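Local atomic coordinates of 6-phospho-alpha-glucosidase (Merdibacter massiliensis, PDB entry 6VC6), a protein that probably hydrolyses 6-phospho-alpha-glucosides as a family 4 glycosidase, using NAD and a manganese ion beside the bound sugar phosphate. Residues E95-S100 and Y281-E286; L103-Q108 and R423-A428; E189-V194 and T205-R210. All blocks are in the same frame, centred on the assembly; numbering follows the deposited sequence.

How the interactions relate
Interactions 1 and 2 are neighbours, with centres about 12 Å apart. Both start from helix 89-102: residues 95-100 lie on it, and residues 103-108 follow its C-terminal end. The two contacts touch through Ser100 O and Arg105 N, 3.0 Å apart, a probable hydrogen bond. Their segments alternate along the chain. Interaction 1 reaches the G6P pocket directly, through Arg283, whose side chain is about 9 Å from the NAD and about 12 Å from the manganese ion. The loop of interaction 2 leads on to Glu109, which also binds G6P. Interaction 3 is a separate hairpin, about 36 Å from interaction 1 and about 39 Å from interaction 2, centre to centre.

Interaction 1: E95-S100 and Y281-E286; sequences EDEHIS and YTRADE. With G6P (6-O-phosphono-alpha-D-glucopyranose), chain F.
One carboxylate oxygen of Glu97 holds both the N-cap hydroxyl and a first-turn amide of helix 283-289, from a different helix. Glu97 OE1 accepts bonds from Thr282 OG1 (2.8 Å) and Ala284 N (2.9 Å). The amide meets the syn lone pair of OE1, whereas the hydroxyl arrives nearly along the C-O axis. Thr282 OG1 is turned between its own backbone N and carbonyl carbon (chi1 63°), which brings it to Glu97. The N-terminal end of the helix would probably help stabilise the negative charge on Glu97. Its other oxygen, OE2, is paired with Arg93.

A second carboxylate works alongside. His98 NE2 donates to Asp285 OD2 at 3.1 Å, almost straight and in the ring plane, and meets the syn lone pair of OD2. The ring and carboxylate planes are perpendicular. Thr282 N takes the anti lone pair of the same oxygen, so Asp285 is gripped from both segments, while its OD1 pairs with Arg94. The Thr282 methyl, CG2, packs 3.5 Å from His98 CD2.

Arg283 starts out beside Glu97, its CB 3.7 Å from Glu97 OE2, and its far end runs on to the ligand. Arg283 NE bonds G6P O2P (3.0 Å) and Arg283 NH2 makes a short contact of 2.5 Å with O3P, the phosphorus lying in the guanidinium plane. NH1 forms salt bridges with Glu286 and Asp238, which probably help fix the group. Arg93 and Arg291 also bind G6P.

Helix 89-102 thus joins helix 283-289 at the phosphate pocket. Its Ile99 packs on helix 419-432, and Asp96 and Ser100 meet helix 113-136.

Interaction 2: L103-Q108 and R423-A428; sequences LGRIGQ and REILDA
Leu103 and Ile425 lie alongside each other, pointing opposite ways, where a Schellman motif ends helix 89-102. Gly104, with positive phi, is the C-prime residue of that motif. Just before it, Leu103 points its side chain at helix 419-432.

The two branches of Leu103 have different partners. Leu103 CD1 lies 3.9 Å from Ile425 CG1 and 4.2 Å from Ala428 CB, one turn of helix further on. Leu103 CD2 lies against the end of Glu424, 3.5 Å from OE2. Glu424 is fully extended, with CG opposite its backbone N (chi1 180°), and its chain crosses the leucine at a slant. Its other oxygen, OE1, is paired with Lys421, which also bonds Leu103 O. The carboxylate lies at the exposed edge of a contact that is otherwise carbon against carbon.

Arg105 meets Ile425 at about a right angle. Its aliphatic part does the touching: Arg105 CG is 3.9 Å from Ile425 CD1. Ile425 thus offers CG1 to the leucine and CD1 to the arginine. The bend of Arg105 at chi2 (-61°) turns the guanidinium back over its own loop, and NE bonds Ile416 O.

The contact joins the loop between helices 89-102 and 113-136 to the C-terminal helix 419-432. It is plain packing near the surface. Arg105 NH1 closes the arrangement with a 2.9 Å bond to Gly104 O, in the guanidinium plane but above the carbonyl plane.

Interaction 3: E189-V194 and T205-R210; sequences EDLDPV and THVYDR
Strands 191-196 and 201-209 form a beta hairpin, and this contact takes in the part away from its turn. The short strand segments run antiparallel, at 156°. Asp192 and Tyr208 are a hydrogen-bonded pair: Asp192 N meets Tyr208 O at 2.7 Å, and Tyr208 N returns to Asp192 O at 2.8 Å. Val194 and His206 form the next such pair.

On one face, Val194 CG2 touches Tyr208 CE1 at 3.8 Å. The tyrosine hydroxyl of Tyr208, OH, lies over the centre of the His206 ring, 3.3 Å above its plane. His206 ND1 is bonded to Asp215. On the other face, Leu191 CD2 meets Val207 CG1, and Leu191, Pro193 and Val207 pack on helix 172-184.

At the open end, Arg210 NE forms a salt bridge with Asp190 OD2 (2.7 Å). It comes from above the carboxylate plane, and the bond is bent (135°). The arginine reaches it by a kink at chi3 (41°). With an alanine here instead of Asp190, Arg210 NE would probably lose its mate and the guanidinium would be set free to turn.

Toward the turn, Val194 N bonds His206 O at 3.0 Å, while Val194 O takes Thr205 N at 2.9 Å. One residue of strand 191-196 is thus opposed by two of the other strand, a classic beta bulge in an antiparallel hairpin.

Interaction 1: E95-S100 and Y281-E286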
loop_
_atom_site.group_PDB
_atom_site.type_symbol
_atom_site.label_atom_id
_atom_site.label_comp_id
_atom_site.label_asym_id
_atom_site.label_seq_id
_atom_site.Cartn_x
_atom_site.Cartn_y
_atom_site.Cartn_z
ATOM N N GLU A 95 15.278 6.044 -8.866
ATOM C CA GLU A 95 15.922 5.210 -9.876
ATOM C C GLU A 95 14.915 4.296 -10.564
ATOM O O GLU A 95 15.021 4.044 -11.769
ATOM C CB GLU A 95 17.044 4.387 -9.240
ATOM C CG GLU A 95 18.163 5.218 -8.633
ATOM C CD GLU A 95 19.110 5.775 -9.678
ATOM O OE1 GLU A 95 19.146 5.230 -10.801
ATOM O OE2 GLU A 95 19.823 6.755 -9.375
ATOM N N ASP A 96 13.935 3.787 -9.811
ATOM C CA ASP A 96 12.886 2.971 -10.412
ATOM C C ASP A 96 12.126 3.751 -11.478
ATOM O O ASP A 96 11.850 3.230 -12.565
ATOM C CB ASP A 96 11.918 2.479 -9.334
ATOM C CG ASP A 96 12.570 1.531 -8.345
ATOM O OD1 ASP A 96 13.617 0.938 -8.680
ATOM O OD2 ASP A 96 12.031 1.383 -7.228
ATOM N N GLU A 97 11.785 5.005 -11.185
ATOM C CA GLU A 97 10.969 5.788 -12.105
ATOM C C GLU A 97 11.794 6.337 -13.264
ATOM O O GLU A 97 11.345 6.303 -14.414
ATOM C CB GLU A 97 10.281 6.924 -11.345
ATOM C CG GLU A 97 9.092 6.485 -10.500
ATOM C CD GLU A 97 8.735 7.518 -9.448
ATOM O OE1 GLU A 97 9.448 8.537 -9.364
ATOM O OE2 GLU A 97 7.745 7.321 -8.710
ATOM N N HIS A 98 13.000 6.838 -12.982
ATOM C CA HIS A 98 13.799 7.480 -14.023
ATOM C C HIS A 98 14.234 6.477 -15.085
ATOM O O HIS A 98 14.079 6.722 -16.288
ATOM C CB HIS A 98 15.020 8.162 -13.403
ATOM C CG HIS A 98 14.761 9.561 -12.938
ATOM N ND1 HIS A 98 15.395 10.657 -13.483
ATOM C CD2 HIS A 98 13.935 10.042 -11.979
ATOM C CE1 HIS A 98 14.971 11.754 -12.880
ATOM N NE2 HIS A 98 14.084 11.408 -11.963
ATOM N N ILE A 99 14.776 5.337 -14.656
ATOM C CA ILE A 99 15.359 4.387 -15.599
ATOM C C ILE A 99 14.285 3.781 -16.494
ATOM O O ILE A 99 14.502 3.582 -17.695
ATOM C CB ILE A 99 16.153 3.311 -14.836
ATOM C CG1 ILE A 99 17.343 3.953 -14.117
ATOM C CG2 ILE A 99 16.621 2.213 -15.780
ATOM C CD1 ILE A 99 18.010 3.062 -13.094
ATOM N N SER A 100 13.111 3.487 -15.932
ATOM C CA SER A 100 12.017 2.959 -16.745
ATOM C C SER A 100 11.585 3.968 -17.802
ATOM O O SER A 100 11.435 3.625 -18.982
ATOM C CB SER A 100 10.836 2.577 -15.852
ATOM O OG SER A 100 11.200 1.579 -14.914
ATOM N N TYR A 281 11.784 14.625 -14.145
ATOM C CA TYR A 281 11.233 15.055 -12.859
ATOM C C TYR A 281 10.027 14.167 -12.572
ATOM O O TYR A 281 8.943 14.383 -13.122
ATOM C CB TYR A 281 10.852 16.532 -12.872
ATOM C CG TYR A 281 10.491 17.071 -11.505
ATOM C CD1 TYR A 281 11.478 17.404 -10.586
ATOM C CD2 TYR A 281 9.164 17.241 -11.131
ATOM C CE1 TYR A 281 11.154 17.896 -9.335
ATOM C CE2 TYR A 281 8.830 17.732 -9.883
ATOM C CZ TYR A 281 9.828 18.056 -8.988
ATOM O OH TYR A 281 9.502 18.543 -7.743
ATOM N N THR A 282 10.216 13.171 -11.711
ATOM C CA THR A 282 9.230 12.126 -11.502
ATOM C C THR A 282 8.487 12.331 -10.184
ATOM O O THR A 282 8.718 13.292 -9.446
ATOM C CB THR A 282 9.904 10.753 -11.542
ATOM O OG1 THR A 282 10.841 10.649 -10.463
ATOM C CG2 THR A 282 10.634 10.560 -12.861
ATOM N N ARG A 283 7.575 11.399 -9.891
ATOM C CA ARG A 283 6.761 11.498 -8.682
ATOM C C ARG A 283 7.620 11.409 -7.427
ATOM O O ARG A 283 7.327 12.065 -6.419
ATOM C CB ARG A 283 5.691 10.405 -8.687
ATOM C CG ARG A 283 4.855 10.327 -7.418
ATOM C CD ARG A 283 4.135 11.636 -7.131
ATOM N NE ARG A 283 3.426 11.593 -5.855
ATOM C CZ ARG A 283 2.884 12.652 -5.263
ATOM N NH1 ARG A 283 2.970 13.847 -5.830
ATOM N NH2 ARG A 283 2.258 12.517 -4.101
ATOM N N ALA A 284 8.684 10.602 -7.466
ATOM C CA ALA A 284 9.600 10.538 -6.332
ATOM C C ALA A 284 10.228 11.898 -6.060
ATOM O O ALA A 284 10.447 12.270 -4.900
ATOM C CB ALA A 284 10.681 9.488 -6.582
ATOM N N ASP A 285 10.518 12.659 -7.118
ATOM C CA ASP A 285 11.014 14.019 -6.936
ATOM C C ASP A 285 9.925 14.932 -6.383
ATOM O O ASP A 285 10.209 15.834 -5.587
ATOM C CB ASP A 285 11.553 14.563 -8.259
ATOM C CG ASP A 285 12.709 13.744 -8.798
ATOM O OD1 ASP A 285 13.702 13.557 -8.062
ATOM O OD2 ASP A 285 12.625 13.285 -9.957
ATOM N N GLU A 286 8.673 14.713 -6.798
ATOM C CA GLU A 286 7.563 15.489 -6.250
ATOM C C GLU A 286 7.409 15.242 -4.756
ATOM O O GLU A 286 7.156 16.177 -3.986
ATOM C CB GLU A 286 6.261 15.142 -6.971
ATOM C CG GLU A 286 6.291 15.304 -8.477
ATOM C CD GLU A 286 5.037 14.755 -9.131
ATOM O OE1 GLU A 286 5.123 14.284 -10.284
ATOM O OE2 GLU A 286 3.967 14.790 -8.487
HETATM C C1 G6P F . -1.751 5.243 -3.365
HETATM C C2 G6P F . -1.485 3.790 -2.946
HETATM C C3 G6P F . -0.160 3.573 -2.237
HETATM C C4 G6P F . 0.907 4.387 -2.931
HETATM C C5 G6P F . 0.590 5.850 -2.683
HETATM C C6 G6P F . 1.571 6.720 -3.458
HETATM O O1 G6P F . -2.992 5.683 -2.796
HETATM O O2 G6P F . -2.548 3.342 -2.095
HETATM O O3 G6P F . 0.197 2.188 -2.247
HETATM O O4 G6P F . 2.186 4.064 -2.380
HETATM O O5 G6P F . -0.727 6.224 -3.104
HETATM O O6 G6P F . 1.676 7.982 -2.809
HETATM P P G6P F . 2.852 9.005 -3.200
HETATM O O1P G6P F . 4.013 8.522 -2.364
HETATM O O2P G6P F . 3.035 8.823 -4.689
HETATM O O3P G6P F . 2.299 10.357 -2.816
#

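Interaction 2: L103-Q108 and R423-A428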
loop_
_atom_site.group_PDB
_atom_site.type_symbol
_atom_site.label_atom_id
_atom_site.label_comp_id
_atom_site.label_asym_id
_atom_site.label_seq_id
_atom_site.Cartn_x
_atom_site.Cartn_y
_atom_site.Cartn_z
ATOM N N LEU A 103 13.958 4.509 -20.627
ATOM C CA LEU A 103 14.032 3.370 -21.531
ATOM C C LEU A 103 12.712 3.094 -22.242
ATOM O O LEU A 103 12.564 2.038 -22.865
ATOM C CB LEU A 103 14.496 2.125 -20.771
ATOM C CG LEU A 103 15.966 2.147 -20.344
ATOM C CD1 LEU A 103 16.287 0.967 -19.440
ATOM C CD2 LEU A 103 16.880 2.160 -21.562
ATOM N N GLY A 104 11.750 4.010 -22.159
ATOM C CA GLY A 104 10.547 3.918 -22.960
ATOM C C GLY A 104 9.392 3.156 -22.353
ATOM O O GLY A 104 8.527 2.682 -23.100
ATOM N N ARG A 105 9.338 3.021 -21.030
ATOM C CA ARG A 105 8.214 2.371 -20.370
ATOM C C ARG A 105 7.801 3.199 -19.161
ATOM O O ARG A 105 8.539 4.072 -18.699
ATOM C CB ARG A 105 8.551 0.935 -19.945
ATOM C CG ARG A 105 8.730 -0.035 -21.106
ATOM C CD ARG A 105 7.459 -0.161 -21.934
ATOM N NE ARG A 105 7.561 -1.222 -22.933
ATOM C CZ ARG A 105 8.021 -1.045 -24.168
ATOM N NH1 ARG A 105 8.424 0.156 -24.562
ATOM N NH2 ARG A 105 8.079 -2.068 -25.010
ATOM N N ILE A 106 6.599 2.912 -18.655
ATOM C CA ILE A 106 6.073 3.654 -17.515
ATOM C C ILE A 106 6.967 3.436 -16.305
ATOM O O ILE A 106 7.365 2.305 -15.997
ATOM C CB ILE A 106 4.625 3.230 -17.223
ATOM C CG1 ILE A 106 3.691 3.695 -18.342
ATOM C CG2 ILE A 106 4.162 3.781 -15.880
ATOM C CD1 ILE A 106 2.258 3.241 -18.165
ATOM N N GLY A 107 7.303 4.527 -15.621
ATOM C CA GLY A 107 8.017 4.450 -14.363
ATOM C C GLY A 107 7.114 4.812 -13.203
ATOM O O GLY A 107 6.653 5.953 -13.101
ATOM N N GLN A 108 6.844 3.850 -12.324
ATOM C CA GLN A 108 5.892 4.060 -11.244
ATOM C C GLN A 108 6.341 3.282 -10.016
ATOM O O GLN A 108 7.126 2.334 -10.108
ATOM C CB GLN A 108 4.476 3.651 -11.667
ATOM C CG GLN A 108 3.371 4.470 -11.024
ATOM C CD GLN A 108 2.887 3.862 -9.725
ATOM O OE1 GLN A 108 2.997 2.654 -9.515
ATOM N NE2 GLN A 108 2.353 4.697 -8.841
ATOM N N ARG A 423 14.767 -7.476 -21.119
ATOM C CA ARG A 423 16.177 -7.715 -20.827
ATOM C C ARG A 423 16.942 -6.405 -20.687
ATOM O O ARG A 423 17.825 -6.283 -19.829
ATOM C CB ARG A 423 16.800 -8.586 -21.918
ATOM C CG ARG A 423 18.273 -8.892 -21.694
ATOM C CD ARG A 423 18.875 -9.651 -22.867
ATOM N NE ARG A 423 18.324 -10.998 -22.998
ATOM C CZ ARG A 423 18.728 -12.044 -22.283
ATOM N NH1 ARG A 423 19.686 -11.902 -21.376
ATOM N NH2 ARG A 423 18.173 -13.232 -22.472
ATOM N N GLU A 424 16.616 -5.413 -21.520
ATOM C CA GLU A 424 17.288 -4.120 -21.441
ATOM C C GLU A 424 17.037 -3.453 -20.093
ATOM O O GLU A 424 17.969 -2.963 -19.445
ATOM C CB GLU A 424 16.821 -3.222 -22.587
ATOM C CG GLU A 424 17.448 -1.838 -22.601
ATOM C CD GLU A 424 16.958 -0.991 -23.762
ATOM O OE1 GLU A 424 15.857 -1.272 -24.281
ATOM O OE2 GLU A 424 17.674 -0.047 -24.157
ATOM N N ILE A 425 15.779 -3.433 -19.652
ATOM C CA ILE A 425 15.453 -2.809 -18.373
ATOM C C ILE A 425 15.994 -3.640 -17.216
ATOM O O ILE A 425 16.580 -3.101 -16.271
ATOM C CB ILE A 425 13.934 -2.592 -18.253
ATOM C CG1 ILE A 425 13.443 -1.635 -19.343
ATOM C CG2 ILE A 425 13.579 -2.055 -16.875
ATOM C CD1 ILE A 425 11.962 -1.336 -19.271
ATOM N N LEU A 426 15.816 -4.965 -17.275
ATOM C CA LEU A 426 16.262 -5.827 -16.184
ATOM C C LEU A 426 17.760 -5.690 -15.941
ATOM O O LEU A 426 18.206 -5.645 -14.788
ATOM C CB LEU A 426 15.898 -7.282 -16.483
ATOM C CG LEU A 426 16.395 -8.357 -15.515
ATOM C CD1 LEU A 426 15.979 -8.041 -14.085
ATOM C CD2 LEU A 426 15.881 -9.727 -15.936
ATOM N N ASP A 427 18.552 -5.622 -17.014
ATOM C CA ASP A 427 19.993 -5.457 -16.854
ATOM C C ASP A 427 20.326 -4.120 -16.208
ATOM O O ASP A 427 21.245 -4.031 -15.384
ATOM C CB ASP A 427 20.689 -5.589 -18.208
ATOM C CG ASP A 427 20.718 -7.018 -18.712
ATOM O OD1 ASP A 427 20.328 -7.926 -17.949
ATOM O OD2 ASP A 427 21.132 -7.234 -19.871
ATOM N N ALA A 428 19.585 -3.067 -16.564
ATOM C CA ALA A 428 19.813 -1.764 -15.948
ATOM C C ALA A 428 19.429 -1.764 -14.474
ATOM O O ALA A 428 20.069 -1.078 -13.670
ATOM C CB ALA A 428 19.036 -0.684 -16.700
#

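Interaction 3: E189-V194 and T205-R210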
loop_
_atom_site.group_PDB
_atom_site.type_symbol
_atom_site.label_atom_id
_atom_site.label_comp_id
_atom_site.label_asym_id
_atom_site.label_seq_id
_atom_site.Cartn_x
_atom_site.Cartn_y
_atom_site.Cartn_z
ATOM N N GLU A 189 -18.609 6.334 5.383
ATOM C CA GLU A 189 -18.895 5.167 6.206
ATOM C C GLU A 189 -20.261 4.556 5.917
ATOM O O GLU A 189 -20.574 3.501 6.477
ATOM C CB GLU A 189 -18.799 5.540 7.687
ATOM C CG GLU A 189 -17.377 5.647 8.211
ATOM C CD GLU A 189 -17.021 7.059 8.637
ATOM O OE1 GLU A 189 -16.704 7.262 9.828
ATOM O OE2 GLU A 189 -17.053 7.966 7.778
ATOM N N ASP A 190 -21.075 5.180 5.064
ATOM C CA ASP A 190 -22.393 4.667 4.717
ATOM C C ASP A 190 -22.424 4.027 3.333
ATOM O O ASP A 190 -23.496 3.918 2.729
ATOM C CB ASP A 190 -23.433 5.785 4.804
ATOM C CG ASP A 190 -23.630 6.285 6.222
ATOM O OD1 ASP A 190 -23.811 7.507 6.405
ATOM O OD2 ASP A 190 -23.602 5.454 7.155
ATOM N N LEU A 191 -21.271 3.604 2.820
ATOM C CA LEU A 191 -21.173 2.947 1.524
ATOM C C LEU A 191 -20.709 1.511 1.720
ATOM O O LEU A 191 -19.721 1.264 2.420
ATOM C CB LEU A 191 -20.206 3.695 0.603
ATOM C CG LEU A 191 -20.470 5.187 0.388
ATOM C CD1 LEU A 191 -19.260 5.862 -0.240
ATOM C CD2 LEU A 191 -21.708 5.398 -0.469
ATOM N N ASP A 192 -21.425 0.568 1.106
ATOM C CA ASP A 192 -21.084 -0.848 1.189
ATOM C C ASP A 192 -20.634 -1.342 -0.178
ATOM O O ASP A 192 -21.476 -1.603 -1.053
ATOM C CB ASP A 192 -22.278 -1.668 1.688
ATOM C CG ASP A 192 -22.636 -1.358 3.127
ATOM O OD1 ASP A 192 -23.842 -1.253 3.430
ATOM O OD2 ASP A 192 -21.711 -1.214 3.954
ATOM N N PRO A 193 -19.335 -1.486 -0.419
ATOM C CA PRO A 193 -18.858 -1.876 -1.745
ATOM C C PRO A 193 -18.760 -3.386 -1.924
ATOM O O PRO A 193 -18.642 -4.157 -0.969
ATOM C CB PRO A 193 -17.464 -1.238 -1.801
ATOM C CG PRO A 193 -16.995 -1.294 -0.383
ATOM C CD PRO A 193 -18.226 -1.134 0.486
ATOM N N VAL A 194 -18.823 -3.793 -3.189
ATOM C CA VAL A 194 -18.470 -5.140 -3.623
ATOM C C VAL A 194 -17.286 -4.997 -4.568
ATOM O O VAL A 194 -17.392 -4.332 -5.607
ATOM C CB VAL A 194 -19.645 -5.858 -4.304
ATOM C CG1 VAL A 194 -19.239 -7.267 -4.711
ATOM C CG2 VAL A 194 -20.852 -5.895 -3.379
ATOM N N THR A 205 -17.846 -3.574 -8.327
ATOM C CA THR A 205 -19.010 -4.026 -9.077
ATOM C C THR A 205 -20.320 -3.483 -8.524
ATOM O O THR A 205 -21.303 -3.400 -9.269
ATOM C CB THR A 205 -19.066 -5.557 -9.101
ATOM O OG1 THR A 205 -19.266 -6.051 -7.771
ATOM C CG2 THR A 205 -17.771 -6.128 -9.661
ATOM N N HIS A 206 -20.358 -3.117 -7.244
ATOM C CA HIS A 206 -21.534 -2.510 -6.642
ATOM C C HIS A 206 -21.086 -1.538 -5.562
ATOM O O HIS A 206 -20.048 -1.732 -4.925
ATOM C CB HIS A 206 -22.480 -3.557 -6.037
ATOM C CG HIS A 206 -23.016 -4.539 -7.031
ATOM N ND1 HIS A 206 -24.002 -4.219 -7.940
ATOM C CD2 HIS A 206 -22.705 -5.838 -7.258
ATOM C CE1 HIS A 206 -24.273 -5.275 -8.684
ATOM N NE2 HIS A 206 -23.500 -6.272 -8.291
ATOM N N VAL A 207 -21.877 -0.483 -5.370
ATOM C CA VAL A 207 -21.665 0.488 -4.296
ATOM C C VAL A 207 -23.029 0.700 -3.646
ATOM O O VAL A 207 -23.829 1.529 -4.095
ATOM C CB VAL A 207 -21.074 1.811 -4.795
ATOM C CG1 VAL A 207 -20.813 2.748 -3.624
ATOM C CG2 VAL A 207 -19.790 1.568 -5.578
ATOM N N TYR A 208 -23.305 -0.049 -2.583
ATOM C CA TYR A 208 -24.617 -0.048 -1.955
ATOM C C TYR A 208 -24.696 0.991 -0.843
ATOM O O TYR A 208 -23.734 1.200 -0.099
ATOM C CB TYR A 208 -24.939 -1.428 -1.380
ATOM C CG TYR A 208 -25.126 -2.516 -2.412
ATOM C CD1 TYR A 208 -24.302 -3.635 -2.425
ATOM C CD2 TYR A 208 -26.132 -2.432 -3.366
ATOM C CE1 TYR A 208 -24.473 -4.638 -3.362
ATOM C CE2 TYR A 208 -26.309 -3.429 -4.309
ATOM C CZ TYR A 208 -25.477 -4.528 -4.302
ATOM O OH TYR A 208 -25.650 -5.523 -5.237
ATOM N N ASP A 209 -25.856 1.634 -0.735
ATOM C CA ASP A 209 -26.137 2.481 0.414
ATOM C C ASP A 209 -26.332 1.615 1.652
ATOM O O ASP A 209 -26.955 0.553 1.592
ATOM C CB ASP A 209 -27.379 3.333 0.154
ATOM C CG ASP A 209 -27.822 4.110 1.378
ATOM O OD1 ASP A 209 -27.064 4.993 1.831
ATOM O OD2 ASP A 209 -28.931 3.840 1.886
ATOM N N ARG A 210 -25.785 2.069 2.782
ATOM C CA ARG A 210 -25.786 1.267 4.002
ATOM C C ARG A 210 -27.203 1.015 4.506
ATOM O O ARG A 210 -27.562 -0.121 4.836
ATOM C CB ARG A 210 -24.951 1.949 5.085
ATOM C CG ARG A 210 -24.824 1.127 6.358
ATOM C CD ARG A 210 -24.457 1.991 7.552
ATOM N NE ARG A 210 -25.170 3.265 7.556
ATOM C CZ ARG A 210 -26.242 3.524 8.298
ATOM N NH1 ARG A 210 -26.822 4.715 8.232
ATOM N NH2 ARG A 210 -26.736 2.597 9.107
#